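Single-stranded DNA-binding protein (Enterobacter phage Enc34, PDB 5ODK) probably binds single-stranded DNA through an OB fold and is likely to take part in replication of the phage genome. Local coordinates at residues V169-R172 / K173-E176; V121-M124 / E125-L129. All coordinates share one frame; numbering follows the deposited sequence.

Contact 1. Residues V169-R172 / K173-E176; sequences VLKR and KDDE
Lys171 reaches forward along the chain to Asp174, and the two side chains close a salt bridge over the place where the strand gives way to loop. The lysine has CG anti to its own N (chi1 -177°) and runs on extended, which carries its ammonium past two residues to the acid. Lys171 NZ meets Asp174 OD1 at 2.7 Å, on the syn side of the carboxylate but 33° out of its plane. The grip is on one oxygen, since Asp174 OD2 stays 3.8 Å from Lys171 NZ; the methylene behind the charge also leans in, with Lys171 CE 3.2 Å from Asp174 OD1. Each charged atom has a second partner: Lys171 NZ also bonds the carbonyl O of Glu138, and Asp174 OD1 also bonds Tyr140 OH, a hydroxyl that the backbone N of Asp175 reaches as well. That sharing should fix the ammonium, which belongs to a largely buried lysine.

Arg172 breaks the alternation of the strand. Its psi of -46° puts it in the first position of a classic beta bulge, and with Lys173 it stands opposite the single residue Trp144. The arginine folds back through bends at chi2 and chi3 to hand NE to Asn27 OD1, while Lys173 turns to a cation-pi contact with the Trp144 ring system.

The piece is the C-terminal end of strand 159-173 and the loop that follows; the strand lies between strand 120-122, running parallel, and strand 144-156, running antiparallel. Val169 packs on Val145 of strand 144-156, and the Lys171 side chain touches Ile139 and Tyr140, in the loop that follows helix 132-138.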
# COMPACT_ATOMS: atom_id res chain seq x y z
N VAL A 169 -0.67 6.82 5.49
CA VAL A 169 -1.73 5.95 5.95
C VAL A 169 -2.70 6.81 6.74
O VAL A 169 -2.27 7.51 7.66
CB VAL A 169 -1.23 4.81 6.82
CG1 VAL A 169 -2.36 3.90 7.25
CG2 VAL A 169 -0.17 4.01 6.07
N LEU A 170 -3.98 6.73 6.42
CA LEU A 170 -5.08 7.45 7.06
C LEU A 170 -6.04 6.44 7.66
O LEU A 170 -6.56 5.59 6.95
CB LEU A 170 -5.84 8.29 6.02
CG LEU A 170 -7.21 8.85 6.40
CD1 LEU A 170 -7.13 9.84 7.55
CD2 LEU A 170 -7.93 9.46 5.21
N LYS A 171 -6.30 6.54 8.97
CA LYS A 171 -7.28 5.69 9.59
C LYS A 171 -8.68 6.05 9.10
O LYS A 171 -9.03 7.22 9.06
CB LYS A 171 -7.23 5.80 11.10
CG LYS A 171 -8.20 4.84 11.74
CD LYS A 171 -7.84 4.33 13.02
CE LYS A 171 -8.83 3.29 13.52
NZ LYS A 171 -8.66 3.37 14.96
N ARG A 172 -9.45 5.03 8.71
CA ARG A 172 -10.81 5.20 8.23
C ARG A 172 -11.88 4.62 9.13
O ARG A 172 -12.91 5.26 9.31
CB ARG A 172 -10.94 4.58 6.84
CG ARG A 172 -10.18 5.31 5.75
CD ARG A 172 -10.80 6.62 5.36
NE ARG A 172 -12.04 6.38 4.63
CZ ARG A 172 -12.99 7.26 4.41
NH1 ARG A 172 -12.89 8.51 4.88
NH2 ARG A 172 -14.05 6.87 3.73
N LYS A 173 -11.70 3.40 9.62
CA LYS A 173 -12.74 2.74 10.42
C LYS A 173 -12.14 1.70 11.33
O LYS A 173 -11.16 1.07 10.97
CB LYS A 173 -13.73 2.02 9.49
CG LYS A 173 -15.09 1.70 10.07
CD LYS A 173 -16.02 1.09 9.03
CE LYS A 173 -15.38 -0.07 8.28
NZ LYS A 173 -16.33 -1.07 7.74
N ASP A 174 -12.71 1.55 12.52
CA ASP A 174 -12.35 0.45 13.39
C ASP A 174 -13.03 -0.84 12.93
O ASP A 174 -14.11 -0.82 12.33
CB ASP A 174 -12.73 0.78 14.83
CG ASP A 174 -11.81 1.83 15.44
OD1 ASP A 174 -10.59 1.54 15.52
OD2 ASP A 174 -12.31 2.92 15.79
N ASP A 175 -12.38 -1.96 13.23
CA ASP A 175 -12.96 -3.29 12.99
C ASP A 175 -12.24 -4.28 13.90
O ASP A 175 -11.37 -3.89 14.69
CB ASP A 175 -12.84 -3.64 11.48
CG ASP A 175 -13.77 -4.74 11.00
OD1 ASP A 175 -14.45 -5.39 11.82
OD2 ASP A 175 -13.75 -4.94 9.75
N GLU A 176 -12.63 -5.54 13.85
CA GLU A 176 -12.04 -6.56 14.70
C GLU A 176 -10.53 -6.67 14.46
O GLU A 176 -10.11 -6.79 13.31
CB GLU A 176 -12.71 -7.93 14.46
CG GLU A 176 -12.23 -9.06 15.36
CD GLU A 176 -12.63 -8.93 16.81
OE1 GLU A 176 -13.63 -8.24 17.12
OE2 GLU A 176 -11.94 -9.55 17.66

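Contact 2. Residues V121-M124 / E125-L129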
# COMPACT_ATOMS: atom_id res chain seq x y z
N VAL A 121 1.09 9.58 9.01
CA VAL A 121 0.15 8.71 9.69
C VAL A 121 -0.94 9.59 10.27
O VAL A 121 -0.66 10.39 11.18
CB VAL A 121 0.82 7.89 10.81
CG1 VAL A 121 -0.20 7.00 11.49
CG2 VAL A 121 1.97 7.07 10.27
N LEU A 122 -2.15 9.46 9.73
CA LEU A 122 -3.24 10.32 10.11
C LEU A 122 -4.31 9.52 10.84
O LEU A 122 -4.66 8.41 10.46
CB LEU A 122 -3.86 10.99 8.87
CG LEU A 122 -2.90 11.69 7.88
CD1 LEU A 122 -3.74 12.33 6.77
CD2 LEU A 122 -1.95 12.70 8.45
N ASN A 123 -4.81 10.13 11.92
CA ASN A 123 -5.91 9.57 12.66
C ASN A 123 -7.22 9.77 11.91
O ASN A 123 -7.26 10.34 10.81
CB ASN A 123 -5.90 10.12 14.10
CG ASN A 123 -6.31 11.58 14.20
OD1 ASN A 123 -6.81 12.18 13.26
ND2 ASN A 123 -6.09 12.16 15.40
N MET A 124 -8.31 9.31 12.51
CA MET A 124 -9.60 9.38 11.85
C MET A 124 -10.06 10.81 11.53
O MET A 124 -10.89 11.01 10.63
CB MET A 124 -10.61 8.68 12.72
CG MET A 124 -11.90 8.36 12.01
SD MET A 124 -12.88 7.26 13.02
CE MET A 124 -11.94 5.82 12.67
N GLU A 125 -9.60 11.75 12.34
CA GLU A 125 -9.84 13.18 12.13
C GLU A 125 -8.85 13.85 11.18
O GLU A 125 -8.83 15.08 11.09
CB GLU A 125 -9.89 13.90 13.49
CG GLU A 125 -10.89 13.32 14.49
CD GLU A 125 -12.25 13.95 14.42
OE1 GLU A 125 -12.43 15.03 15.03
OE2 GLU A 125 -13.15 13.35 13.80
N ARG A 126 -8.04 13.04 10.46
CA ARG A 126 -7.10 13.55 9.48
C ARG A 126 -5.99 14.42 10.09
O ARG A 126 -5.43 15.30 9.46
CB ARG A 126 -7.77 14.31 8.34
CG ARG A 126 -8.79 13.49 7.57
CD ARG A 126 -9.65 14.32 6.59
NE ARG A 126 -10.33 15.42 7.31
CZ ARG A 126 -11.38 15.29 8.13
NH1 ARG A 126 -11.95 14.10 8.37
NH2 ARG A 126 -11.88 16.37 8.72
N GLU A 127 -5.64 14.07 11.32
CA GLU A 127 -4.54 14.74 12.05
C GLU A 127 -3.31 13.85 12.07
O GLU A 127 -3.41 12.66 12.38
CB GLU A 127 -4.93 15.04 13.51
CG GLU A 127 -6.18 15.90 13.62
CD GLU A 127 -6.78 15.95 15.01
OE1 GLU A 127 -6.70 14.96 15.73
OE2 GLU A 127 -7.41 16.95 15.33
N GLU A 128 -2.16 14.45 11.78
CA GLU A 128 -0.90 13.73 11.85
C GLU A 128 -0.59 13.32 13.30
O GLU A 128 -0.64 14.13 14.20
CB GLU A 128 0.26 14.55 11.29
CG GLU A 128 1.64 13.90 11.48
CD GLU A 128 1.86 12.65 10.61
OE1 GLU A 128 1.65 12.71 9.39
OE2 GLU A 128 2.29 11.55 11.09
N LEU A 129 -0.27 12.05 13.46
CA LEU A 129 0.21 11.52 14.70
C LEU A 129 1.71 11.55 14.76
O LEU A 129 2.39 11.49 13.74
CB LEU A 129 -0.32 10.12 14.93
CG LEU A 129 -1.84 10.01 14.98
CD1 LEU A 129 -2.24 8.55 15.11
CD2 LEU A 129 -2.41 10.84 16.11
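Glu125 sets its CB 3.5 Å from Asn123 OD1 in the middle of a type I turn running from Asn123 to Arg126. Arg126 N closes that turn on Asn123 O at 2.8 Å, and the left-handed backbone of Arg126 then forms a G1 bulge that swings the chain back. Glu127 returns the grip of Asn123 three ways. Its O accepts Asn123 N, its N points to Asn123 OD1 from above the amide plane, and its OE1 takes Asn123 ND2 at 2.9 Å on the anti lone pair, nearly straight at 176°. The asparagine can serve both bonds because chi1 72° holds its amide between its own N and carbonyl carbon. Glu128 curls round so that both carboxylate oxygens face Val121 N, OE2 at 3.1 Å, and OE2 also makes a salt bridge to Arg118; Leu122 CD2 lies 3.7 Å from Glu128 CA. Leu129 N bonds Val121 O at 2.8 Å, and its methyls lie beside Asn123.

This tight reversal links strand 120-122 to helix 132-138: Val121 and Leu129 pack on Ile135, Glu138 OE2 accepts Met124 N, and Leu122 rests on Leu170 of strand 159-173.

Overall arrangement
Contact 2 comes first along the chain, and its strand 120-122 lies parallel to the strand 159-173 that ends in contact 1; the centres are 11 Å apart. Leu122 joins them through two probable backbone hydrogen bonds, Leu122 N to Val169 O and Lys171 N to Leu122 O, each 2.9 Å. Farther along, Met124 CE packs 3.5 Å from Arg172 O, beside the bulge. Glu138 serves both contacts, its carbonyl bonding Lys171 and its carboxylate Met124. Lys13, seen as a magnesium site in a structure of this protein, has its side chain about 11 Å from that of Arg172, though no magnesium is bound to this chain in the model; contact 2 lies away from that site.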